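Local coordinates for HydG protein (Carboxydothermus hydrogenoformans, PDB 4RTB), which is a radical SAM maturase of [FeFe]-hydrogenase, a CO and cyanide synthase that binds S-adenosylmethionine and a [4Fe-4S] cluster, at residues Phe81-Tyr92 against Ala311-Gly321; Leu206-Glu214 against Phe259-His267. All blocks are in the same frame, centred on the assembly; numbering follows the deposited sequence.

Contact 1: residues Phe81-Tyr92 against Ala311-Gly321; sequences FWQARKVKEEIY and ALLRIMLPYTG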
loop_
_atom_site.group_PDB
_atom_site.type_symbol
_atom_site.label_atom_id
_atom_site.label_comp_id
_atom_site.label_asym_id
_atom_site.label_seq_id
_atom_site.Cartn_x
_atom_site.Cartn_y
_atom_site.Cartn_z
ATOM N N PHE A 81 16.972 10.954 -3.404
ATOM C CA PHE A 81 15.651 11.571 -3.396
ATOM C C PHE A 81 15.343 12.198 -4.748
ATOM O O PHE A 81 14.234 12.062 -5.269
ATOM C CB PHE A 81 15.549 12.620 -2.285
ATOM C CG PHE A 81 15.633 12.044 -0.897
ATOM C CD1 PHE A 81 15.514 10.678 -0.689
ATOM C CD2 PHE A 81 15.820 12.868 0.200
ATOM C CE1 PHE A 81 15.586 10.145 0.582
ATOM C CE2 PHE A 81 15.893 12.340 1.478
ATOM C CZ PHE A 81 15.776 10.976 1.668
ATOM N N TRP A 82 16.339 12.878 -5.311
ATOM C CA TRP A 82 16.215 13.492 -6.629
ATOM C C TRP A 82 15.765 12.471 -7.678
ATOM O O TRP A 82 14.763 12.676 -8.383
ATOM C CB TRP A 82 17.550 14.125 -7.027
ATOM C CG TRP A 82 17.503 14.964 -8.259
ATOM C CD1 TRP A 82 16.922 16.191 -8.395
ATOM C CD2 TRP A 82 18.086 14.654 -9.528
ATOM N NE1 TRP A 82 17.096 16.658 -9.673
ATOM C CE2 TRP A 82 17.810 15.731 -10.390
ATOM C CE3 TRP A 82 18.810 13.563 -10.020
ATOM C CZ2 TRP A 82 18.231 15.754 -11.717
ATOM C CZ3 TRP A 82 19.229 13.585 -11.337
ATOM C CH2 TRP A 82 18.940 14.673 -12.170
ATOM N N GLN A 83 16.497 11.362 -7.757
ATOM C CA GLN A 83 16.148 10.284 -8.678
ATOM C C GLN A 83 14.758 9.715 -8.403
ATOM O O GLN A 83 14.004 9.432 -9.337
ATOM C CB GLN A 83 17.185 9.165 -8.609
ATOM C CG GLN A 83 18.154 9.168 -9.771
ATOM C CD GLN A 83 17.457 9.010 -11.108
ATOM O OE1 GLN A 83 16.486 8.262 -11.231
ATOM N NE2 GLN A 83 17.946 9.722 -12.118
ATOM N N ALA A 84 14.425 9.551 -7.126
ATOM C CA ALA A 84 13.118 9.026 -6.740
ATOM C C ALA A 84 11.986 9.903 -7.276
ATOM O O ALA A 84 11.045 9.400 -7.901
ATOM C CB ALA A 84 13.023 8.902 -5.228
ATOM N N ARG A 85 12.088 11.209 -7.035
ATOM C CA ARG A 85 11.085 12.157 -7.514
ATOM C C ARG A 85 11.015 12.143 -9.036
ATOM O O ARG A 85 9.928 12.243 -9.620
ATOM C CB ARG A 85 11.384 13.578 -7.016
ATOM C CG ARG A 85 11.470 13.719 -5.498
ATOM C CD ARG A 85 11.545 15.182 -5.053
ATOM N NE ARG A 85 11.535 15.294 -3.595
ATOM C CZ ARG A 85 12.422 15.981 -2.881
ATOM N NH1 ARG A 85 13.401 16.640 -3.485
ATOM N NH2 ARG A 85 12.325 16.012 -1.558
ATOM N N LYS A 86 12.175 12.016 -9.677
ATOM C CA LYS A 86 12.206 12.015 -11.135
ATOM C C LYS A 86 11.458 10.807 -11.692
ATOM O O LYS A 86 10.666 10.933 -12.627
ATOM C CB LYS A 86 13.644 12.034 -11.655
ATOM C CG LYS A 86 13.754 12.499 -13.096
ATOM C CD LYS A 86 14.793 13.596 -13.245
ATOM C CE LYS A 86 16.180 13.011 -13.425
ATOM N NZ LYS A 86 16.300 12.297 -14.726
ATOM N N VAL A 87 11.704 9.643 -11.099
ATOM C CA VAL A 87 11.058 8.399 -11.507
ATOM C C VAL A 87 9.547 8.417 -11.262
ATOM O O VAL A 87 8.750 8.059 -12.149
ATOM C CB VAL A 87 11.678 7.200 -10.765
ATOM C CG1 VAL A 87 10.860 5.941 -10.989
ATOM C CG2 VAL A 87 13.123 6.999 -11.202
ATOM N N LYS A 88 9.159 8.836 -10.059
ATOM C CA LYS A 88 7.749 8.926 -9.703
ATOM C C LYS A 88 7.023 9.859 -10.662
ATOM O O LYS A 88 5.900 9.573 -11.082
ATOM C CB LYS A 88 7.579 9.402 -8.257
ATOM C CG LYS A 88 6.169 9.208 -7.695
ATOM C CD LYS A 88 5.288 10.429 -7.926
ATOM C CE LYS A 88 3.813 10.084 -7.779
ATOM N NZ LYS A 88 3.501 9.497 -6.450
ATOM N N GLU A 89 7.668 10.969 -11.011
ATOM C CA GLU A 89 7.097 11.907 -11.974
ATOM C C GLU A 89 6.998 11.291 -13.368
ATOM O O GLU A 89 5.997 11.468 -14.062
ATOM C CB GLU A 89 7.927 13.192 -12.026
ATOM C CG GLU A 89 7.310 14.377 -11.296
ATOM N N GLU A 90 8.039 10.565 -13.768
ATOM C CA GLU A 90 8.110 9.992 -15.108
ATOM C C GLU A 90 7.044 8.927 -15.353
ATOM O O GLU A 90 6.495 8.842 -16.452
ATOM C CB GLU A 90 9.503 9.405 -15.364
ATOM C CG GLU A 90 10.439 10.342 -16.117
ATOM C CD GLU A 90 11.906 10.065 -15.837
ATOM O OE1 GLU A 90 12.209 9.037 -15.194
ATOM O OE2 GLU A 90 12.756 10.881 -16.254
ATOM N N ILE A 91 6.746 8.116 -14.341
ATOM C CA ILE A 91 5.774 7.041 -14.543
ATOM C C ILE A 91 4.361 7.401 -14.077
ATOM O O ILE A 91 3.378 7.112 -14.763
ATOM C CB ILE A 91 6.220 5.745 -13.835
ATOM C CG1 ILE A 91 7.433 5.150 -14.550
ATOM C CG2 ILE A 91 5.091 4.723 -13.811
ATOM C CD1 ILE A 91 8.661 5.043 -13.684
ATOM N N TYR A 92 4.260 8.042 -12.920
ATOM C CA TYR A 92 2.957 8.283 -12.310
ATOM C C TYR A 92 2.477 9.720 -12.458
ATOM O O TYR A 92 1.274 9.986 -12.407
ATOM C CB TYR A 92 3.001 7.904 -10.829
ATOM C CG TYR A 92 3.223 6.427 -10.594
ATOM C CD1 TYR A 92 2.152 5.547 -10.556
ATOM C CD2 TYR A 92 4.500 5.916 -10.415
ATOM C CE1 TYR A 92 2.346 4.197 -10.344
ATOM C CE2 TYR A 92 4.706 4.566 -10.202
ATOM C CZ TYR A 92 3.625 3.711 -10.166
ATOM O OH TYR A 92 3.819 2.365 -9.953
ATOM N N ALA A 311 11.869 5.823 -1.375
ATOM C CA ALA A 311 12.669 6.289 -2.500
ATOM C C ALA A 311 13.310 5.107 -3.206
ATOM O O ALA A 311 13.167 4.941 -4.419
ATOM C CB ALA A 311 13.729 7.270 -2.036
ATOM N N LEU A 312 14.017 4.288 -2.433
ATOM C CA LEU A 312 14.673 3.101 -2.960
ATOM C C LEU A 312 13.683 2.137 -3.600
ATOM O O LEU A 312 13.964 1.550 -4.635
ATOM C CB LEU A 312 15.452 2.397 -1.854
ATOM C CG LEU A 312 16.824 3.008 -1.586
ATOM C CD1 LEU A 312 17.353 2.561 -0.242
ATOM C CD2 LEU A 312 17.784 2.617 -2.698
ATOM N N LEU A 313 12.522 1.977 -2.980
ATOM C CA LEU A 313 11.476 1.135 -3.541
ATOM C C LEU A 313 10.968 1.701 -4.861
ATOM O O LEU A 313 10.767 0.955 -5.822
ATOM C CB LEU A 313 10.325 0.980 -2.550
ATOM C CG LEU A 313 10.463 -0.187 -1.572
ATOM C CD1 LEU A 313 9.954 0.210 -0.205
ATOM C CD2 LEU A 313 9.708 -1.401 -2.090
ATOM N N ARG A 314 10.768 3.015 -4.913
ATOM C CA ARG A 314 10.318 3.644 -6.149
ATOM C C ARG A 314 11.342 3.488 -7.275
ATOM O O ARG A 314 10.975 3.225 -8.423
ATOM C CB ARG A 314 10.014 5.129 -5.928
ATOM C CG ARG A 314 9.743 5.916 -7.212
ATOM C CD ARG A 314 8.301 5.788 -7.712
ATOM N NE ARG A 314 7.945 4.430 -8.114
ATOM C CZ ARG A 314 6.966 3.721 -7.563
ATOM N NH1 ARG A 314 6.233 4.244 -6.590
ATOM N NH2 ARG A 314 6.715 2.493 -7.989
ATOM N N ILE A 315 12.622 3.635 -6.949
ATOM C CA ILE A 315 13.661 3.591 -7.972
ATOM C C ILE A 315 13.986 2.150 -8.382
ATOM O O ILE A 315 14.413 1.904 -9.509
ATOM C CB ILE A 315 14.950 4.335 -7.499
ATOM C CG1 ILE A 315 15.913 4.577 -8.668
ATOM C CG2 ILE A 315 15.630 3.598 -6.359
ATOM C CD1 ILE A 315 17.061 3.579 -8.764
ATOM N N MET A 316 13.750 1.197 -7.485
ATOM C CA MET A 316 14.038 -0.206 -7.780
ATOM C C MET A 316 12.893 -0.900 -8.512
ATOM O O MET A 316 13.123 -1.669 -9.445
ATOM C CB MET A 316 14.378 -0.970 -6.496
ATOM C CG MET A 316 15.733 -0.620 -5.872
ATOM S SD MET A 316 17.167 -1.425 -6.616
ATOM C CE MET A 316 17.365 -0.490 -8.126
ATOM N N LEU A 317 11.663 -0.630 -8.089
ATOM C CA LEU A 317 10.485 -1.176 -8.759
ATOM C C LEU A 317 9.608 -0.042 -9.268
ATOM O O LEU A 317 8.578 0.266 -8.669
ATOM C CB LEU A 317 9.699 -2.075 -7.812
ATOM C CG LEU A 317 10.533 -3.120 -7.076
ATOM C CD1 LEU A 317 9.912 -3.431 -5.727
ATOM C CD2 LEU A 317 10.676 -4.381 -7.915
ATOM N N PRO A 318 10.016 0.578 -10.385
ATOM C CA PRO A 318 9.395 1.806 -10.896
ATOM C C PRO A 318 7.941 1.623 -11.325
ATOM O O PRO A 318 7.115 2.494 -11.046
ATOM C CB PRO A 318 10.277 2.167 -12.097
ATOM C CG PRO A 318 10.864 0.873 -12.533
ATOM C CD PRO A 318 11.069 0.076 -11.284
ATOM N N TYR A 319 7.633 0.510 -11.984
ATOM C CA TYR A 319 6.278 0.267 -12.471
ATOM C C TYR A 319 5.415 -0.425 -11.417
ATOM O O TYR A 319 4.276 -0.807 -11.684
ATOM C CB TYR A 319 6.319 -0.562 -13.758
ATOM C CG TYR A 319 7.019 0.142 -14.899
ATOM C CD1 TYR A 319 8.382 -0.023 -15.112
ATOM C CD2 TYR A 319 6.318 0.978 -15.760
ATOM C CE1 TYR A 319 9.027 0.625 -16.153
ATOM C CE2 TYR A 319 6.956 1.629 -16.804
ATOM C CZ TYR A 319 8.309 1.448 -16.995
ATOM O OH TYR A 319 8.946 2.092 -18.030
ATOM N N THR A 320 5.965 -0.574 -10.217
ATOM C CA THR A 320 5.233 -1.169 -9.108
ATOM C C THR A 320 4.712 -0.083 -8.176
ATOM O O THR A 320 5.493 0.683 -7.611
ATOM C CB THR A 320 6.115 -2.146 -8.308
ATOM O OG1 THR A 320 6.667 -3.130 -9.192
ATOM C CG2 THR A 320 5.306 -2.837 -7.220
ATOM N N GLY A 321 3.394 -0.016 -8.018
ATOM C CA GLY A 321 2.785 0.965 -7.140
ATOM C C GLY A 321 3.254 0.816 -5.705
ATOM O O GLY A 321 3.633 -0.272 -5.280
#
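The guanidinium of Arg314 has the Tyr92 ring over one face: Tyr92 CE2 stands 3.5 Å above its plane, near the centre, and Val87 CG1 lies at its edge. The two planes are 56° apart, so the ring dips one corner onto the guanidinium, though the end of Arg314 is less surely placed. The Tyr92 ring carries Ile91 CG2 on one face and meets Pro318 O near its plane, 3.3 Å from Tyr92 CE2; its OH makes a weak hydrogen bond to the same Pro318 O. Ile91 CG1 sits over one face of the Tyr319 ring, and Ala311 CB touches the edge of Phe81. Arg314 bends at chi2 (83°), which brings its CD to 3.7 Å from Lys88 CB, and a second bend at chi3 turns the guanidinium toward Tyr92. Apolar contacts fill the rest: Ala84 CB meets Ala311 CB at 3.7 Å, and Ile91 CD1 meets Pro318 CB at 3.7 Å. The axes of helices 81-91 and 311-316 approach to 8.7 Å, their N-to-C directions 50° apart. Helix 330-339 closes one flank, where Leu339 touches Phe81 and Ala311 and Val337 O takes a hydrogen bond from Lys88 NZ; Gly321 then enters the parallel sheet beside Val282 of strand 281-283.

Contact 2: residues Leu206-Glu214 against Phe259-His267; sequences LFQESYNPE and FELLGVIAH. With SAM (S-adenosylmethionine), chain B.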
loop_
_atom_site.group_PDB
_atom_site.type_symbol
_atom_site.label_atom_id
_atom_site.label_comp_id
_atom_site.label_asym_id
_atom_site.label_seq_id
_atom_site.Cartn_x
_atom_site.Cartn_y
_atom_site.Cartn_z
ATOM N N LEU A 206 -1.355 -9.343 0.730
ATOM C CA LEU A 206 -0.856 -10.137 1.845
ATOM C C LEU A 206 0.548 -9.672 2.214
ATOM O O LEU A 206 1.483 -9.803 1.422
ATOM C CB LEU A 206 -0.860 -11.626 1.493
ATOM C CG LEU A 206 -0.951 -12.628 2.649
ATOM C CD1 LEU A 206 0.396 -12.856 3.321
ATOM C CD2 LEU A 206 -1.995 -12.180 3.660
ATOM N N PHE A 207 0.692 -9.127 3.417
ATOM C CA PHE A 207 1.980 -8.608 3.856
ATOM C C PHE A 207 2.780 -9.711 4.541
ATOM O O PHE A 207 2.262 -10.421 5.399
ATOM C CB PHE A 207 1.807 -7.414 4.806
ATOM C CG PHE A 207 0.859 -6.354 4.304
ATOM C CD1 PHE A 207 0.637 -6.173 2.947
ATOM C CD2 PHE A 207 0.193 -5.532 5.200
ATOM C CE1 PHE A 207 -0.237 -5.202 2.497
ATOM C CE2 PHE A 207 -0.680 -4.558 4.755
ATOM C CZ PHE A 207 -0.893 -4.392 3.403
ATOM N N GLN A 208 4.045 -9.848 4.161
ATOM C CA GLN A 208 4.930 -10.825 4.787
ATOM C C GLN A 208 5.242 -10.412 6.229
ATOM O O GLN A 208 5.704 -11.226 7.035
ATOM C CB GLN A 208 6.218 -10.970 3.964
ATOM C CG GLN A 208 7.268 -11.922 4.527
ATOM C CD GLN A 208 6.705 -13.285 4.877
ATOM O OE1 GLN A 208 5.819 -13.798 4.195
ATOM N NE2 GLN A 208 7.213 -13.877 5.952
ATOM N N GLU A 209 4.961 -9.145 6.540
ATOM C CA GLU A 209 5.274 -8.516 7.832
ATOM C C GLU A 209 6.781 -8.454 8.067
ATOM O O GLU A 209 7.337 -7.378 8.280
ATOM C CB GLU A 209 4.591 -9.243 9.000
ATOM C CG GLU A 209 3.127 -9.605 8.778
ATOM C CD GLU A 209 2.199 -8.404 8.730
ATOM O OE1 GLU A 209 2.642 -7.280 9.045
ATOM O OE2 GLU A 209 1.016 -8.591 8.375
ATOM N N SER A 210 7.437 -9.608 8.044
ATOM C CA SER A 210 8.890 -9.657 8.124
ATOM C C SER A 210 9.468 -10.805 7.316
ATOM O O SER A 210 8.917 -11.905 7.292
ATOM C CB SER A 210 9.356 -9.777 9.571
ATOM O OG SER A 210 10.733 -10.110 9.603
ATOM N N TYR A 211 10.595 -10.536 6.668
ATOM C CA TYR A 211 11.272 -11.533 5.856
ATOM C C TYR A 211 12.385 -12.225 6.629
ATOM O O TYR A 211 13.033 -13.132 6.109
ATOM C CB TYR A 211 11.830 -10.888 4.588
ATOM C CG TYR A 211 10.768 -10.613 3.553
ATOM C CD1 TYR A 211 10.045 -9.428 3.564
ATOM C CD2 TYR A 211 10.480 -11.547 2.571
ATOM C CE1 TYR A 211 9.068 -9.181 2.620
ATOM C CE2 TYR A 211 9.508 -11.309 1.624
ATOM C CZ TYR A 211 8.806 -10.127 1.654
ATOM O OH TYR A 211 7.840 -9.898 0.711
ATOM N N ASN A 212 12.609 -11.797 7.867
ATOM C CA ASN A 212 13.576 -12.473 8.723
ATOM C C ASN A 212 12.881 -13.496 9.606
ATOM O O ASN A 212 12.160 -13.125 10.533
ATOM C CB ASN A 212 14.351 -11.472 9.583
ATOM C CG ASN A 212 15.688 -12.019 10.049
ATOM O OD1 ASN A 212 16.203 -12.989 9.489
ATOM N ND2 ASN A 212 16.261 -11.398 11.073
ATOM N N PRO A 213 13.097 -14.789 9.320
ATOM C CA PRO A 213 12.483 -15.880 10.085
ATOM C C PRO A 213 12.808 -15.784 11.570
ATOM O O PRO A 213 12.032 -16.248 12.403
ATOM C CB PRO A 213 13.108 -17.140 9.476
ATOM C CG PRO A 213 13.578 -16.721 8.127
ATOM C CD PRO A 213 13.996 -15.294 8.268
ATOM N N GLU A 214 13.943 -15.168 11.886
ATOM C CA GLU A 214 14.411 -15.075 13.261
ATOM C C GLU A 214 13.639 -14.028 14.064
ATOM O O GLU A 214 13.506 -14.158 15.282
ATOM C CB GLU A 214 15.912 -14.767 13.294
ATOM C CG GLU A 214 16.771 -15.731 12.477
ATOM C CD GLU A 214 16.511 -17.193 12.810
ATOM O OE1 GLU A 214 16.426 -17.536 14.010
ATOM O OE2 GLU A 214 16.391 -18.004 11.865
ATOM N N PHE A 259 17.083 -5.225 6.113
ATOM C CA PHE A 259 16.775 -6.596 5.745
ATOM C C PHE A 259 15.393 -6.731 5.108
ATOM O O PHE A 259 15.233 -7.443 4.119
ATOM C CB PHE A 259 16.877 -7.509 6.965
ATOM C CG PHE A 259 16.806 -8.968 6.630
ATOM C CD1 PHE A 259 17.956 -9.675 6.328
ATOM C CD2 PHE A 259 15.591 -9.629 6.609
ATOM C CE1 PHE A 259 17.896 -11.018 6.015
ATOM C CE2 PHE A 259 15.526 -10.970 6.294
ATOM C CZ PHE A 259 16.679 -11.666 5.999
ATOM N N GLU A 260 14.399 -6.056 5.680
ATOM C CA GLU A 260 13.038 -6.116 5.156
ATOM C C GLU A 260 12.939 -5.436 3.789
ATOM O O GLU A 260 12.275 -5.943 2.879
ATOM C CB GLU A 260 12.051 -5.480 6.143
ATOM C CG GLU A 260 11.146 -6.475 6.868
ATOM C CD GLU A 260 11.795 -7.096 8.095
ATOM O OE1 GLU A 260 11.978 -6.379 9.104
ATOM O OE2 GLU A 260 12.115 -8.303 8.055
ATOM N N LEU A 261 13.604 -4.289 3.657
ATOM C CA LEU A 261 13.675 -3.579 2.382
ATOM C C LEU A 261 14.286 -4.456 1.297
ATOM O O LEU A 261 13.761 -4.545 0.185
ATOM C CB LEU A 261 14.490 -2.292 2.529
ATOM C CG LEU A 261 14.952 -1.631 1.226
ATOM C CD1 LEU A 261 13.762 -1.184 0.391
ATOM C CD2 LEU A 261 15.873 -0.459 1.524
ATOM N N LEU A 262 15.407 -5.088 1.632
ATOM C CA LEU A 262 16.035 -6.075 0.762
ATOM C C LEU A 262 15.054 -7.187 0.378
ATOM O O LEU A 262 14.925 -7.549 -0.798
ATOM C CB LEU A 262 17.259 -6.676 1.456
ATOM C CG LEU A 262 18.671 -6.267 1.035
ATOM C CD1 LEU A 262 18.677 -4.917 0.345
ATOM C CD2 LEU A 262 19.578 -6.249 2.255
ATOM N N GLY A 263 14.360 -7.710 1.383
ATOM C CA GLY A 263 13.444 -8.821 1.203
ATOM C C GLY A 263 12.287 -8.530 0.269
ATOM O O GLY A 263 11.905 -9.386 -0.530
ATOM N N VAL A 264 11.720 -7.331 0.369
ATOM C CA VAL A 264 10.612 -6.951 -0.501
ATOM C C VAL A 264 11.040 -6.933 -1.965
ATOM O O VAL A 264 10.376 -7.516 -2.827
ATOM C CB VAL A 264 10.049 -5.573 -0.124
ATOM C CG1 VAL A 264 9.066 -5.097 -1.179
ATOM C CG2 VAL A 264 9.385 -5.634 1.236
ATOM N N ILE A 265 12.155 -6.265 -2.237
ATOM C CA ILE A 265 12.672 -6.176 -3.594
ATOM C C ILE A 265 13.015 -7.563 -4.129
ATOM O O ILE A 265 12.716 -7.881 -5.282
ATOM C CB ILE A 265 13.914 -5.266 -3.667
ATOM C CG1 ILE A 265 13.589 -3.886 -3.087
ATOM C CG2 ILE A 265 14.395 -5.137 -5.104
ATOM C CD1 ILE A 265 14.759 -2.931 -3.089
ATOM N N ALA A 266 13.623 -8.390 -3.284
ATOM C CA ALA A 266 13.936 -9.767 -3.663
ATOM C C ALA A 266 12.666 -10.538 -4.011
ATOM O O ALA A 266 12.648 -11.341 -4.947
ATOM C CB ALA A 266 14.691 -10.468 -2.545
ATOM N N HIS A 267 11.608 -10.277 -3.252
ATOM C CA HIS A 267 10.325 -10.946 -3.425
ATOM C C HIS A 267 9.687 -10.580 -4.764
ATOM O O HIS A 267 9.287 -11.460 -5.535
ATOM C CB HIS A 267 9.390 -10.583 -2.267
ATOM C CG HIS A 267 8.238 -11.519 -2.102
ATOM N ND1 HIS A 267 7.325 -11.405 -1.068
ATOM C CD2 HIS A 267 7.839 -12.591 -2.826
ATOM C CE1 HIS A 267 6.424 -12.356 -1.171
ATOM N NE2 HIS A 267 6.710 -13.093 -2.234
HETATM N N SAM B . -5.189 -10.353 9.463
HETATM C CA SAM B . -4.524 -10.324 8.160
HETATM C C SAM B . -3.008 -10.455 8.246
HETATM O O SAM B . -2.417 -10.498 9.320
HETATM O OXT SAM B . -2.335 -10.522 7.220
HETATM C CB SAM B . -4.858 -9.047 7.391
HETATM C CG SAM B . -5.334 -7.847 8.208
HETATM S SD SAM B . -4.156 -7.062 9.337
HETATM C CE SAM B . -5.347 -6.164 10.335
HETATM C "C5'" SAM B . -3.649 -5.612 8.387
HETATM C "C4'" SAM B . -2.191 -5.196 8.567
HETATM O "O4'" SAM B . -1.999 -4.248 9.604
HETATM C "C3'" SAM B . -1.297 -6.371 8.925
HETATM O "O3'" SAM B . -0.836 -7.013 7.762
HETATM C "C2'" SAM B . -0.163 -5.726 9.695
HETATM O "O2'" SAM B . 0.994 -5.660 8.900
HETATM C "C1'" SAM B . -0.636 -4.312 9.981
HETATM N N9 SAM B . -0.440 -4.035 11.411
HETATM C C8 SAM B . -0.851 -4.821 12.452
HETATM N N7 SAM B . -0.476 -4.235 13.610
HETATM C C5 SAM B . 0.180 -3.091 13.319
HETATM C C6 SAM B . 0.769 -2.123 14.119
HETATM N N6 SAM B . 0.743 -2.245 15.442
HETATM N N1 SAM B . 1.383 -1.037 13.532
HETATM C C2 SAM B . 1.407 -0.916 12.158
HETATM N N3 SAM B . 0.819 -1.882 11.368
HETATM C C4 SAM B . 0.214 -2.952 11.939
#
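The S-adenosylmethionine pocket of the radical SAM domain is bordered by segment 206-214, whose Ser210 and Tyr211 are fastened to helix 257-275. Both ribose hydroxyls donate to the carboxylate of Glu209, SAM O2' to Glu209 OE1 and SAM O3' to Glu209 OE2 at 2.5 Å. On the helix side, Glu260 OE2 accepts two hydrogen bonds from the same face of its carboxylate: Ser210 OG from above the plane at 2.8 Å, Tyr211 N on the anti side at 3.0 Å. Ser210 OG in turn accepts from Asn212 N, forming an ST turn. The Tyr211 ring is sandwiched, with Gln208 CG over one face and Gly263 on the other, where Gly263 CA makes a CH-pi contact 4.2 Å from the ring centroid. With CG anti to the backbone N (chi1 -162°), the His267 ring is carried to the hydroxyl end of Tyr211, where Tyr211 OH and His267 ND1 share a hydrogen bond whose donor could be either. This bond and that of SAM O2' are modelled too short to be reliable at this resolution. Asn212 CG lies over one face of Phe259. A leucine in place of Glu260 would probably leave Ser210 OG and Tyr211 N without their shared acceptor, the turn freer to shift. Two neutral donors on one buried carboxylate oxygen would be expected to stabilise its negative charge, consistent with Glu260 acting as a second-shell anchor for the backbone presenting Glu209.

The two contacts have centres 20 Å apart and meet through their second segments: helix 303-316 packs beside helix 257-275, with Met316 CG 3.7 Å from Ile265 CD1 and Leu313 and Leu312 on Val264 and Leu261. Along the chain contact 2 is nested within contact 1, in the order 81-92, 206-214, 259-267, 311-321. Strands 204-205, 246-249, 281-283, 321-324, 343-345, 95-105, 148-153 and 180-184 pair successively in parallel, consistent with the TIM-barrel fold of HydG. Contact 1 packs helix 74-91, which leads into strand 95-105, on helix 303-316 of the layer around the strands, away from the annotated sites; contact 2 ties helix 257-275 of the same layer to the loop after strand 204-205 at the S-adenosylmethionine pocket.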